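Local structure of 3-guanidinopropionase (Pseudomonas aeruginosa, 3NIQ) at residues G46-N50 with Y163-T167; R140-V145 with P234-S238. The protein hydrolyses 3-guanidinopropanoate to beta-alanine and urea with two manganese ions per subunit, acting only weakly on 4-guanidinobutanoate and not on arginine or agmatine. All coordinates share one frame; numbering follows the deposited sequence.

Overall arrangement
Both contacts belong to the parallel-sheet fold of the arginase family, one at its core and one in the loops of the active-site end. Interaction 2 pairs the neighbouring strands 142-147 and 235-240; Asp240 ends the second strand and Asp148 directly follows the first, and both bind manganese. Interaction 1 joins the loop after strand 37-42 to the loop that leads from strand 142-147 to helix 168-174. Their centres lie 21 Å apart and their nearest atoms about 9 Å, without touching. Both approach the manganese ligand His126: the side chain of His165 in interaction 1 comes within about 4 Å of its side chain, that of Ser238 in interaction 2 within about 3 Å.

Interaction 1 of 2, residues G46-N50 with Y163-T167; sequences GGTTN and YTHGT
The backbone oxygen of Gly47 receives the N-H of His165, with Gly47 O 2.9 Å from His165 N and the bond almost straight at 173°. The donor stands well above the carbonyl plane, and Thr164 CB also packs close to this oxygen. His165 CG sits between its own backbone N and carbonyl carbon (chi1 66°), which folds the imidazole back over the 46-50 backbone. There Thr48 CA lies over the centre of one ring face, a CH-pi contact with CA 3.9 Å from the centroid. At the ring edge, Thr49 OG1 and His165 NE2 share a hydrogen bond of 3.1 Å in which either atom could be the donor. His165 ND1 bonds Glu284, so both ring nitrogens are held and rotation of the imidazole is restrained.

The 163-167 side is a type I beta turn from Thr164 to Thr167, closed by Thr167 N to Thr164 O at 3.0 Å. Thr167 OG1 braces it by accepting from Thr164 N, also at 3.0 Å. The side chain of His165 comes within about 6 Å of a bound manganese ion, which puts this meeting of two loops beside the dimanganese site of the arginase fold. Thr49 CG2 meets Thr164 CG2 at 4.1 Å, the two side chains crossing at about a right angle, and Ile96 of a second subunit packs on both threonines.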
loop_
_atom_site.group_PDB
_atom_site.type_symbol
_atom_site.label_atom_id
_atom_site.label_comp_id
_atom_site.label_asym_id
_atom_site.label_seq_id
_atom_site.Cartn_x
_atom_site.Cartn_y
_atom_site.Cartn_z
ATOM N N GLY A 46 -23.433 6.307 7.641
ATOM C CA GLY A 46 -24.691 6.377 6.869
ATOM C C GLY A 46 -24.910 7.720 6.160
ATOM O O GLY A 46 -25.550 7.782 5.099
ATOM N N GLY A 47 -24.372 8.797 6.724
ATOM C CA GLY A 47 -24.510 10.126 6.122
ATOM C C GLY A 47 -23.558 10.400 4.958
ATOM O O GLY A 47 -23.588 11.495 4.366
ATOM N N THR A 48 -22.705 9.432 4.615
ATOM C CA THR A 48 -21.660 9.699 3.626
ATOM C C THR A 48 -22.164 9.643 2.169
ATOM O O THR A 48 -22.658 8.616 1.703
ATOM C CB THR A 48 -20.401 8.800 3.850
ATOM O OG1 THR A 48 -19.767 9.190 5.082
ATOM C CG2 THR A 48 -19.425 8.990 2.704
ATOM N N THR A 49 -21.972 10.743 1.452
ATOM C CA THR A 49 -22.458 10.868 0.072
ATOM C C THR A 49 -21.444 10.479 -0.995
ATOM O O THR A 49 -21.804 10.266 -2.155
ATOM C CB THR A 49 -22.928 12.290 -0.210
ATOM O OG1 THR A 49 -21.879 13.200 0.114
ATOM C CG2 THR A 49 -24.150 12.602 0.637
ATOM N N ASN A 50 -20.185 10.376 -0.597
ATOM C CA ASN A 50 -19.099 10.048 -1.503
ATOM C C ASN A 50 -18.342 8.789 -1.035
ATOM O O ASN A 50 -18.819 7.678 -1.218
ATOM C CB ASN A 50 -18.183 11.282 -1.628
ATOM C CG ASN A 50 -16.998 11.070 -2.567
ATOM O OD1 ASN A 50 -17.131 10.549 -3.695
ATOM N ND2 ASN A 50 -15.815 11.503 -2.099
ATOM N N TYR A 163 -30.586 14.635 6.065
ATOM C CA TYR A 163 -29.551 14.128 6.950
ATOM C C TYR A 163 -28.399 13.486 6.191
ATOM O O TYR A 163 -28.522 12.369 5.706
ATOM C CB TYR A 163 -30.147 13.127 7.932
ATOM C CG TYR A 163 -31.289 13.705 8.730
ATOM C CD1 TYR A 163 -31.090 14.832 9.530
ATOM C CD2 TYR A 163 -32.572 13.130 8.686
ATOM C CE1 TYR A 163 -32.114 15.371 10.266
ATOM C CE2 TYR A 163 -33.626 13.676 9.441
ATOM C CZ TYR A 163 -33.374 14.799 10.225
ATOM O OH TYR A 163 -34.373 15.372 10.973
ATOM N N THR A 164 -27.292 14.217 6.070
ATOM C CA THR A 164 -26.056 13.670 5.508
ATOM C C THR A 164 -24.930 14.285 6.315
ATOM O O THR A 164 -25.154 15.209 7.102
ATOM C CB THR A 164 -25.829 14.077 4.036
ATOM O OG1 THR A 164 -25.486 15.463 3.990
ATOM C CG2 THR A 164 -27.082 13.819 3.168
ATOM N N HIS A 165 -23.717 13.786 6.113
ATOM C CA HIS A 165 -22.560 14.363 6.784
ATOM C C HIS A 165 -22.336 15.824 6.365
ATOM O O HIS A 165 -21.540 16.524 6.969
ATOM C CB HIS A 165 -21.306 13.504 6.554
ATOM C CG HIS A 165 -20.841 13.460 5.131
ATOM N ND1 HIS A 165 -19.560 13.078 4.779
ATOM C CD2 HIS A 165 -21.484 13.738 3.970
ATOM C CE1 HIS A 165 -19.440 13.118 3.462
ATOM N NE2 HIS A 165 -20.592 13.523 2.949
ATOM N N GLY A 166 -23.063 16.274 5.344
ATOM C CA GLY A 166 -22.969 17.658 4.888
ATOM C C GLY A 166 -24.088 18.569 5.386
ATOM O O GLY A 166 -24.097 19.746 5.063
ATOM N N THR A 167 -25.024 18.042 6.183
ATOM C CA THR A 167 -26.123 18.879 6.723
ATOM C C THR A 167 -26.176 19.090 8.251
ATOM O O THR A 167 -27.055 19.810 8.736
ATOM C CB THR A 167 -27.507 18.323 6.346
ATOM O OG1 THR A 167 -27.673 17.036 6.943
ATOM C CG2 THR A 167 -27.695 18.251 4.817
#

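Interaction 2 of 2, residues R140-V145 with P234-S238; sequences RPLGMV and PTYVS
Four backbone hydrogen bonds zip Gly143-Val145 to Pro234-Ser238 in parallel register, pairing Gly143 with Thr235, Met144 with Tyr236 and Val145 with Val237. The shortest runs from Gly143 N to Pro234 O at 2.8 Å, and the same oxygen also takes a bond from Arg182. Gly143 O then accepts from Tyr236 N, Tyr236 O from Val145 N, and Val145 O from Ser238 N, so the donor alternates between the two strands. Tyr236 O is approached by Met144 CA as well, a CA-H...O contact of 3.1 Å.

Met144 can be followed outward on the face it shares with Tyr236. Its CB lies 3.6 Å from Tyr236 O, and CG comes slightly nearer, at 3.4 Å from the same oxygen. With CG anti to the backbone N (chi1 175°) and the chain extended through chi2, SD is carried forward to Ser238 CB at 4.0 Å. The chain then bends at SD (chi3 71°), and CE turns off from there. Ser238 CB also lies in the plane of the Tyr236 ring, at its edge.

At the N-terminal end of the pair, Arg140 lays its guanidinium against Pro234: CG of the proline stands over the centre of one face, 3.9 Å from Arg140 NE. The arginine chain, extended from CG to NE, reaches across to the proline.

The axes of these short strand segments make an angle of 36°, in a twisted parallel sheet. The pair sits inside the sheet, with strand 277-283 beyond 235-240 and strand 183-188 beyond 142-147. Phe133 of helix 129-136 packs on Leu142 and Met144 and meets the Tyr236 ring edge-to-face, while Phe169 of helix 168-174 touches Met144 and Ser238, whose OG bonds His126 and Asp281.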
loop_
_atom_site.group_PDB
_atom_site.type_symbol
_atom_site.label_atom_id
_atom_site.label_comp_id
_atom_site.label_asym_id
_atom_site.label_seq_id
_atom_site.Cartn_x
_atom_site.Cartn_y
_atom_site.Cartn_z
ATOM N N ARG A 140 -30.118 23.716 26.705
ATOM C CA ARG A 140 -29.614 25.008 26.295
ATOM C C ARG A 140 -28.790 24.885 25.025
ATOM O O ARG A 140 -28.158 23.897 24.842
ATOM C CB ARG A 140 -28.781 25.663 27.401
ATOM C CG ARG A 140 -27.577 24.880 27.864
ATOM C CD ARG A 140 -26.711 25.592 28.896
ATOM N NE ARG A 140 -25.562 24.787 29.241
ATOM C CZ ARG A 140 -24.657 25.087 30.136
ATOM N NH1 ARG A 140 -24.716 26.218 30.791
ATOM N NH2 ARG A 140 -23.691 24.263 30.375
ATOM N N PRO A 141 -28.754 25.865 24.146
ATOM C CA PRO A 141 -27.950 25.738 22.936
ATOM C C PRO A 141 -26.441 25.765 23.199
ATOM O O PRO A 141 -25.976 26.322 24.208
ATOM C CB PRO A 141 -28.378 26.951 22.091
ATOM C CG PRO A 141 -28.982 27.946 23.099
ATOM C CD PRO A 141 -29.651 27.046 24.101
ATOM N N LEU A 142 -25.690 25.164 22.278
ATOM C CA LEU A 142 -24.230 25.073 22.388
ATOM C C LEU A 142 -23.611 26.138 21.507
ATOM O O LEU A 142 -24.211 26.532 20.496
ATOM C CB LEU A 142 -23.741 23.686 21.874
ATOM C CG LEU A 142 -24.170 22.432 22.619
ATOM C CD1 LEU A 142 -23.866 21.166 21.813
ATOM C CD2 LEU A 142 -23.521 22.346 23.984
ATOM N N GLY A 143 -22.438 26.622 21.895
ATOM C CA GLY A 143 -21.538 27.303 20.963
ATOM C C GLY A 143 -20.606 26.246 20.347
ATOM O O GLY A 143 -20.554 25.095 20.827
ATOM N N MET A 144 -19.871 26.596 19.294
ATOM C CA MET A 144 -18.928 25.616 18.716
ATOM C C MET A 144 -17.728 26.247 18.020
ATOM O O MET A 144 -17.854 27.282 17.388
ATOM C CB MET A 144 -19.668 24.671 17.762
ATOM C CG MET A 144 -18.777 23.671 17.008
ATOM S SD MET A 144 -19.722 22.563 15.945
ATOM C CE MET A 144 -20.260 23.670 14.648
ATOM N N VAL A 145 -16.560 25.630 18.198
ATOM C CA VAL A 145 -15.401 25.849 17.347
ATOM C C VAL A 145 -15.315 24.600 16.468
ATOM O O VAL A 145 -15.137 23.498 16.964
ATOM C CB VAL A 145 -14.085 25.968 18.146
ATOM C CG1 VAL A 145 -12.893 26.218 17.178
ATOM C CG2 VAL A 145 -14.152 27.104 19.198
ATOM N N PRO A 234 -21.115 27.879 26.993
ATOM C CA PRO A 234 -20.899 26.442 26.790
ATOM C C PRO A 234 -20.465 26.182 25.351
ATOM O O PRO A 234 -21.114 26.664 24.415
ATOM C CB PRO A 234 -22.285 25.836 27.037
ATOM C CG PRO A 234 -23.262 27.023 27.061
ATOM C CD PRO A 234 -22.470 28.173 27.513
ATOM N N THR A 235 -19.370 25.446 25.173
ATOM C CA THR A 235 -18.752 25.346 23.853
ATOM C C THR A 235 -18.314 23.937 23.522
ATOM O O THR A 235 -17.708 23.267 24.336
ATOM C CB THR A 235 -17.554 26.286 23.718
ATOM O OG1 THR A 235 -17.970 27.620 24.002
ATOM C CG2 THR A 235 -16.975 26.235 22.301
ATOM N N TYR A 236 -18.644 23.500 22.310
ATOM C CA TYR A 236 -18.281 22.185 21.841
ATOM C C TYR A 236 -17.208 22.339 20.777
ATOM O O TYR A 236 -17.245 23.273 19.972
ATOM C CB TYR A 236 -19.525 21.516 21.263
ATOM C CG TYR A 236 -19.393 20.070 20.856
ATOM C CD1 TYR A 236 -19.816 19.047 21.710
ATOM C CD2 TYR A 236 -18.905 19.713 19.581
ATOM C CE1 TYR A 236 -19.725 17.698 21.327
ATOM C CE2 TYR A 236 -18.814 18.362 19.189
ATOM C CZ TYR A 236 -19.229 17.364 20.069
ATOM O OH TYR A 236 -19.164 16.028 19.702
ATOM N N VAL A 237 -16.254 21.416 20.747
ATOM C CA VAL A 237 -15.249 21.445 19.674
ATOM C C VAL A 237 -15.425 20.250 18.774
ATOM O O VAL A 237 -15.377 19.101 19.211
ATOM C CB VAL A 237 -13.808 21.479 20.221
ATOM C CG1 VAL A 237 -12.810 21.587 19.065
ATOM C CG2 VAL A 237 -13.642 22.638 21.182
ATOM N N SER A 238 -15.629 20.511 17.494
ATOM C CA SER A 238 -15.776 19.429 16.566
ATOM C C SER A 238 -14.669 19.511 15.502
ATOM O O SER A 238 -14.569 20.494 14.764
ATOM C CB SER A 238 -17.160 19.497 15.920
ATOM O OG SER A 238 -17.327 18.439 15.005
#